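Local coordinates for protein Pbp related beta-lactamase (Pyrococcus abyssi, PDB 2QMI) that is probably a serine peptidase of the penicillin-binding protein and beta-lactamase family that assembles into a self-compartmentalizing octamer, at residues D386-L390 and I401-P405. Residues are numbered along the deposited sequence; the frame is centred on the assembly and turned at random.
Sequences DVVYL and IPLFP
The phenol ring of Tyr-389 meets Pro-402 at a slant, its CE2 4.1 Å from Pro-402 CB, while CG1 of Val-387 covers one ring face, offset toward the rim. The ring of Phe-404 is likewise approached obliquely, CE1 lying 3.9 Å from CG2 of Val-387. Val-387 divides its two methyls between these aromatic groups, since a chi1 of 172° sets CG1 opposite the backbone N and CG2 opposite the carbonyl carbon. Phe-404 also stacks on Phe-404 of a second subunit, and Tyr-389 and Pro-402 pack on Pro-402 and Tyr-389 of that subunit.

On the opposite face of the sheet from Tyr-389 and Pro-402, Val-388 and Leu-403 abut through their CB atoms, and CD1 of Leu-403 extends toward CB of Leu-390. Leu-390 and Ile-401 continue this apolar layer onto Phe-439 of strand 434-439, across the barrel interior.

Two antiparallel hydrogen-bonded pairs join the backbones. Val-388 N donates to Leu-403 O almost linearly (3.1 Å, 173°), and Leu-403 N returns a more bent bond to Val-388 O (2.7 Å, 144°). Leu-390 and Ile-401 are linked the same way. Between them, at the non-hydrogen-bonded pair Tyr-389/Pro-402, Tyr-389 CA makes a C-H...O contact to Ile-401 O (3.3 Å).

The arrangement is a beta hairpin within the closed, eight-stranded antiparallel barrel of the Pab87 octamerisation domain, with one face turned inward and the other contributing to a subunit interface.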
loop_
_atom_site.group_PDB
_atom_site.type_symbol
_atom_site.label_atom_id
_atom_site.label_comp_id
_atom_site.label_asym_id
_atom_site.label_seq_id
_atom_site.Cartn_x
_atom_site.Cartn_y
_atom_site.Cartn_z
ATOM N N ASP A 386 4.990 -14.922 -29.794
ATOM C CA ASP A 386 5.428 -14.584 -31.144
ATOM C C ASP A 386 5.656 -13.086 -31.382
ATOM O O ASP A 386 6.107 -12.690 -32.457
ATOM C CB ASP A 386 4.383 -15.092 -32.136
ATOM C CG ASP A 386 4.959 -15.348 -33.504
ATOM O OD1 ASP A 386 5.495 -14.393 -34.113
ATOM O OD2 ASP A 386 4.880 -16.508 -33.975
ATOM N N VAL A 387 5.358 -12.256 -30.386
ATOM C CA VAL A 387 5.507 -10.815 -30.553
ATOM C C VAL A 387 6.653 -10.211 -29.766
ATOM O O VAL A 387 6.990 -10.666 -28.671
ATOM C CB VAL A 387 4.184 -10.085 -30.186
ATOM C CG1 VAL A 387 4.388 -8.581 -30.155
ATOM C CG2 VAL A 387 3.105 -10.445 -31.209
ATOM N N VAL A 388 7.263 -9.186 -30.347
ATOM C CA VAL A 388 8.371 -8.498 -29.704
ATOM C C VAL A 388 7.885 -7.117 -29.298
ATOM O O VAL A 388 7.362 -6.371 -30.123
ATOM C CB VAL A 388 9.571 -8.342 -30.665
ATOM C CG1 VAL A 388 10.735 -7.663 -29.938
ATOM C CG2 VAL A 388 9.986 -9.710 -31.205
ATOM N N TYR A 389 8.051 -6.781 -28.024
ATOM C CA TYR A 389 7.613 -5.485 -27.528
ATOM C C TYR A 389 8.778 -4.570 -27.203
ATOM O O TYR A 389 9.719 -4.972 -26.521
ATOM C CB TYR A 389 6.753 -5.645 -26.272
ATOM C CG TYR A 389 5.371 -6.224 -26.511
ATOM C CD1 TYR A 389 5.107 -7.583 -26.302
ATOM C CD2 TYR A 389 4.321 -5.405 -26.932
ATOM C CE1 TYR A 389 3.821 -8.110 -26.507
ATOM C CE2 TYR A 389 3.045 -5.917 -27.141
ATOM C CZ TYR A 389 2.798 -7.266 -26.928
ATOM O OH TYR A 389 1.527 -7.749 -27.149
ATOM N N LEU A 390 8.710 -3.337 -27.697
ATOM C CA LEU A 390 9.743 -2.342 -27.431
ATOM C C LEU A 390 9.123 -1.240 -26.574
ATOM O O LEU A 390 8.217 -0.536 -27.022
ATOM C CB LEU A 390 10.261 -1.758 -28.744
ATOM C CG LEU A 390 11.314 -0.656 -28.629
ATOM C CD1 LEU A 390 12.482 -1.137 -27.773
ATOM C CD2 LEU A 390 11.791 -0.280 -30.021
ATOM N N ILE A 401 5.440 -0.439 -27.926
ATOM C CA ILE A 401 5.198 -0.733 -29.339
ATOM C C ILE A 401 5.197 -2.241 -29.619
ATOM O O ILE A 401 6.052 -2.977 -29.107
ATOM C CB ILE A 401 6.302 -0.120 -30.232
ATOM C CG1 ILE A 401 6.278 1.402 -30.131
ATOM C CG2 ILE A 401 6.125 -0.567 -31.678
ATOM C CD1 ILE A 401 7.359 2.077 -30.956
ATOM N N PRO A 402 4.232 -2.719 -30.433
ATOM C CA PRO A 402 4.130 -4.138 -30.789
ATOM C C PRO A 402 4.866 -4.395 -32.101
ATOM O O PRO A 402 4.570 -3.755 -33.108
ATOM C CB PRO A 402 2.627 -4.348 -30.931
ATOM C CG PRO A 402 2.198 -3.053 -31.558
ATOM C CD PRO A 402 2.975 -2.010 -30.757
ATOM N N LEU A 403 5.823 -5.320 -32.090
ATOM C CA LEU A 403 6.590 -5.641 -33.297
ATOM C C LEU A 403 6.355 -7.064 -33.811
ATOM O O LEU A 403 6.436 -8.039 -33.055
ATOM C CB LEU A 403 8.086 -5.446 -33.042
ATOM C CG LEU A 403 8.586 -4.055 -32.645
ATOM C CD1 LEU A 403 10.094 -4.118 -32.462
ATOM C CD2 LEU A 403 8.225 -3.027 -33.710
ATOM N N PHE A 404 6.077 -7.176 -35.105
ATOM C CA PHE A 404 5.827 -8.467 -35.736
ATOM C C PHE A 404 7.012 -8.906 -36.585
ATOM O O PHE A 404 7.359 -8.241 -37.558
ATOM C CB PHE A 404 4.590 -8.379 -36.634
ATOM C CG PHE A 404 3.284 -8.348 -35.888
ATOM C CD1 PHE A 404 3.217 -7.879 -34.580
ATOM C CD2 PHE A 404 2.112 -8.755 -36.515
ATOM C CE1 PHE A 404 1.999 -7.813 -33.906
ATOM C CE2 PHE A 404 0.890 -8.695 -35.855
ATOM C CZ PHE A 404 0.832 -8.222 -34.547
ATOM N N PRO A 405 7.650 -10.033 -36.231
ATOM C CA PRO A 405 8.793 -10.503 -37.018
ATOM C C PRO A 405 8.360 -10.877 -38.429
ATOM O O PRO A 405 7.439 -11.671 -38.606
ATOM C CB PRO A 405 9.281 -11.711 -36.221
ATOM C CG PRO A 405 8.939 -11.347 -34.821
ATOM C CD PRO A 405 7.540 -10.799 -34.977
#